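Local coordinates for mitotic checkpoint control protein kinase BUB1 (Drosophila melanogaster, PDB 6JKK) that probably acts as an ATP-binding protein kinase of the mitotic checkpoint at kinetochores, through its protein kinase domain, at residues A[257-266]-A[278-286]. Sequence-based numbering, arbitrary orientation.
Sequences HVLLFGRYME and PKTNVPRYF
F261 sets CG beside the backbone N and anti to its carbonyl carbon (chi1 -59°), one ring face turned to T280, whose CG2 is anti to the backbone N and lies over that face. The two meet as a CH-pi contact, an instance of a methyl group seated on an aromatic face at a helix end, in the helical C-lobe of this protein kinase domain, where the end of helix 246-261 faces the loop leading to helix 288-299. T280 CG2 stands 3.7 Å from the F261 ring centroid, almost on the ring normal, while L260 CB covers the opposite face and P283 CD reaches the ring edge. Beyond it, L260 CD2 touches F286 CE1 at 3.6 Å. H257 ND1 donates to R263 O, 2.9 Å away; R263 O lies in the plane of the H257 ring, while ND1 approaches from above the carbonyl plane. H257 turns CD2 to P278 CB; F261 CD2 and M265 CA press on its two faces. An alanine here is likely to leave R263 O without this donor and open a gap beside P278. A water accepts from both E266 N and T280 N, bridging the backbones. Next to it the two segments join directly: K279 N donates to E266 O at 2.7 Å.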
# COMPACT_ATOMS: atom_id res chain seq x y z
N HIS A 257 -6.90 2.02 11.88
CA HIS A 257 -8.12 1.59 12.58
C HIS A 257 -8.21 0.07 12.72
O HIS A 257 -8.60 -0.44 13.78
CB HIS A 257 -9.35 2.13 11.85
CG HIS A 257 -10.64 1.94 12.59
ND1 HIS A 257 -11.31 0.74 12.64
CD2 HIS A 257 -11.39 2.81 13.31
CE1 HIS A 257 -12.41 0.87 13.36
NE2 HIS A 257 -12.48 2.12 13.78
N VAL A 258 -7.86 -0.65 11.66
CA VAL A 258 -7.90 -2.12 11.69
C VAL A 258 -6.87 -2.66 12.68
O VAL A 258 -7.14 -3.61 13.41
CB VAL A 258 -7.67 -2.72 10.29
CG1 VAL A 258 -7.64 -4.24 10.35
CG2 VAL A 258 -8.76 -2.29 9.35
N LEU A 259 -5.69 -2.04 12.70
CA LEU A 259 -4.61 -2.46 13.59
C LEU A 259 -4.99 -2.23 15.05
O LEU A 259 -4.81 -3.11 15.89
CB LEU A 259 -3.32 -1.71 13.25
CG LEU A 259 -2.75 -1.90 11.84
CD1 LEU A 259 -1.45 -1.12 11.67
CD2 LEU A 259 -2.51 -3.36 11.57
N LEU A 260 -5.50 -1.04 15.34
CA LEU A 260 -5.87 -0.66 16.70
C LEU A 260 -7.05 -1.47 17.26
O LEU A 260 -7.04 -1.86 18.44
CB LEU A 260 -6.22 0.83 16.76
CG LEU A 260 -5.13 1.87 16.97
CD1 LEU A 260 -5.71 3.27 16.95
CD2 LEU A 260 -4.40 1.63 18.28
N PHE A 261 -8.05 -1.70 16.43
CA PHE A 261 -9.34 -2.16 16.92
C PHE A 261 -9.74 -3.56 16.45
O PHE A 261 -10.68 -4.15 16.98
CB PHE A 261 -10.44 -1.13 16.59
CG PHE A 261 -10.19 0.23 17.18
CD1 PHE A 261 -10.04 0.39 18.55
CD2 PHE A 261 -10.11 1.35 16.36
CE1 PHE A 261 -9.81 1.65 19.10
CE2 PHE A 261 -9.88 2.61 16.90
CZ PHE A 261 -9.73 2.76 18.27
N GLY A 262 -9.04 -4.09 15.46
CA GLY A 262 -9.37 -5.41 14.93
C GLY A 262 -10.62 -5.39 14.07
O GLY A 262 -11.12 -6.44 13.65
N ARG A 263 -11.13 -4.19 13.81
CA ARG A 263 -12.36 -4.03 13.03
C ARG A 263 -12.15 -3.01 11.92
O ARG A 263 -11.29 -2.14 12.04
CB ARG A 263 -13.51 -3.58 13.92
CG ARG A 263 -14.04 -4.62 14.88
CD ARG A 263 -15.21 -4.06 15.66
NE ARG A 263 -14.80 -2.94 16.51
CZ ARG A 263 -14.61 -3.03 17.82
NH1 ARG A 263 -14.82 -4.19 18.45
NH2 ARG A 263 -14.23 -1.97 18.51
N TYR A 264 -12.94 -3.11 10.86
CA TYR A 264 -12.84 -2.14 9.77
C TYR A 264 -13.46 -0.80 10.15
O TYR A 264 -14.36 -0.73 10.98
CB TYR A 264 -13.41 -2.72 8.48
CG TYR A 264 -12.60 -3.90 8.00
CD1 TYR A 264 -11.31 -3.72 7.53
CD2 TYR A 264 -13.12 -5.19 8.03
CE1 TYR A 264 -10.55 -4.79 7.10
CE2 TYR A 264 -12.37 -6.27 7.60
CZ TYR A 264 -11.08 -6.06 7.14
OH TYR A 264 -10.32 -7.12 6.72
N MET A 265 -12.95 0.27 9.56
CA MET A 265 -13.38 1.62 9.90
C MET A 265 -14.71 2.00 9.27
O MET A 265 -14.91 1.87 8.06
CB MET A 265 -12.31 2.63 9.48
CG MET A 265 -12.64 4.08 9.82
SD MET A 265 -11.34 5.21 9.29
CE MET A 265 -11.56 5.21 7.51
N GLU A 266 -15.63 2.47 10.11
CA GLU A 266 -16.81 3.16 9.63
C GLU A 266 -16.70 4.61 10.07
O GLU A 266 -16.49 4.90 11.25
CB GLU A 266 -18.08 2.56 10.22
CG GLU A 266 -18.18 1.07 10.10
CD GLU A 266 -19.42 0.55 10.79
OE1 GLU A 266 -19.29 -0.11 11.84
OE2 GLU A 266 -20.53 0.84 10.29
N PRO A 278 -13.87 8.18 12.98
CA PRO A 278 -14.37 6.81 13.03
C PRO A 278 -15.49 6.68 14.05
O PRO A 278 -15.51 7.42 15.04
CB PRO A 278 -13.15 6.01 13.49
CG PRO A 278 -11.97 6.82 13.02
CD PRO A 278 -12.41 8.25 13.19
N LYS A 279 -16.42 5.76 13.80
CA LYS A 279 -17.54 5.53 14.70
C LYS A 279 -17.04 5.02 16.05
O LYS A 279 -17.66 5.25 17.09
CB LYS A 279 -18.48 4.51 14.05
CG LYS A 279 -19.86 4.43 14.65
CD LYS A 279 -20.78 3.68 13.70
CE LYS A 279 -22.11 3.38 14.33
NZ LYS A 279 -23.02 2.69 13.36
N THR A 280 -15.91 4.33 16.01
CA THR A 280 -15.29 3.74 17.20
C THR A 280 -14.64 4.80 18.09
O THR A 280 -13.82 5.59 17.63
CB THR A 280 -14.22 2.71 16.80
OG1 THR A 280 -14.83 1.65 16.04
CG2 THR A 280 -13.55 2.12 18.02
N ASN A 281 -15.01 4.80 19.37
CA ASN A 281 -14.35 5.66 20.35
C ASN A 281 -12.99 5.08 20.75
O ASN A 281 -12.90 3.93 21.17
CB ASN A 281 -15.22 5.82 21.60
CG ASN A 281 -16.55 6.49 21.31
OD1 ASN A 281 -16.61 7.50 20.61
ND2 ASN A 281 -17.63 5.92 21.84
N VAL A 282 -11.94 5.89 20.61
CA VAL A 282 -10.63 5.53 21.14
C VAL A 282 -10.76 5.45 22.66
O VAL A 282 -11.27 6.38 23.28
CB VAL A 282 -9.57 6.59 20.78
CG1 VAL A 282 -8.18 6.11 21.19
CG2 VAL A 282 -9.62 6.90 19.28
N PRO A 283 -10.32 4.33 23.27
CA PRO A 283 -10.40 4.18 24.73
C PRO A 283 -9.64 5.29 25.46
O PRO A 283 -8.56 5.66 25.00
CB PRO A 283 -9.74 2.82 24.97
CG PRO A 283 -9.91 2.07 23.68
CD PRO A 283 -9.81 3.12 22.60
N ARG A 284 -10.19 5.81 26.56
CA ARG A 284 -9.55 6.90 27.30
C ARG A 284 -8.13 6.52 27.73
O ARG A 284 -7.25 7.38 27.81
CB ARG A 284 -10.36 7.26 28.56
CG ARG A 284 -10.35 8.74 29.02
CD ARG A 284 -9.05 9.55 28.77
NE ARG A 284 -7.87 8.99 29.42
CZ ARG A 284 -6.79 9.70 29.75
NH1 ARG A 284 -6.75 11.00 29.51
NH2 ARG A 284 -5.75 9.11 30.33
N TYR A 285 -7.92 5.24 28.00
CA TYR A 285 -6.61 4.80 28.47
C TYR A 285 -5.58 4.67 27.35
O TYR A 285 -4.37 4.57 27.62
CB TYR A 285 -6.72 3.52 29.29
CG TYR A 285 -7.53 2.43 28.66
CD1 TYR A 285 -8.89 2.29 28.95
CD2 TYR A 285 -6.95 1.52 27.81
CE1 TYR A 285 -9.63 1.29 28.39
CE2 TYR A 285 -7.68 0.51 27.24
CZ TYR A 285 -9.02 0.40 27.53
OH TYR A 285 -9.76 -0.61 26.96
N PHE A 286 -6.04 4.68 26.10
CA PHE A 286 -5.12 4.81 24.97
C PHE A 286 -4.55 6.22 25.00
O PHE A 286 -4.96 7.04 25.82
CB PHE A 286 -5.83 4.62 23.63
CG PHE A 286 -5.93 3.18 23.18
CD1 PHE A 286 -6.08 2.88 21.83
CD2 PHE A 286 -5.90 2.15 24.11
CE1 PHE A 286 -6.19 1.55 21.41
CE2 PHE A 286 -6.01 0.83 23.70
CZ PHE A 286 -6.15 0.53 22.35
O HOH W 1 -15.21 2.82 13.18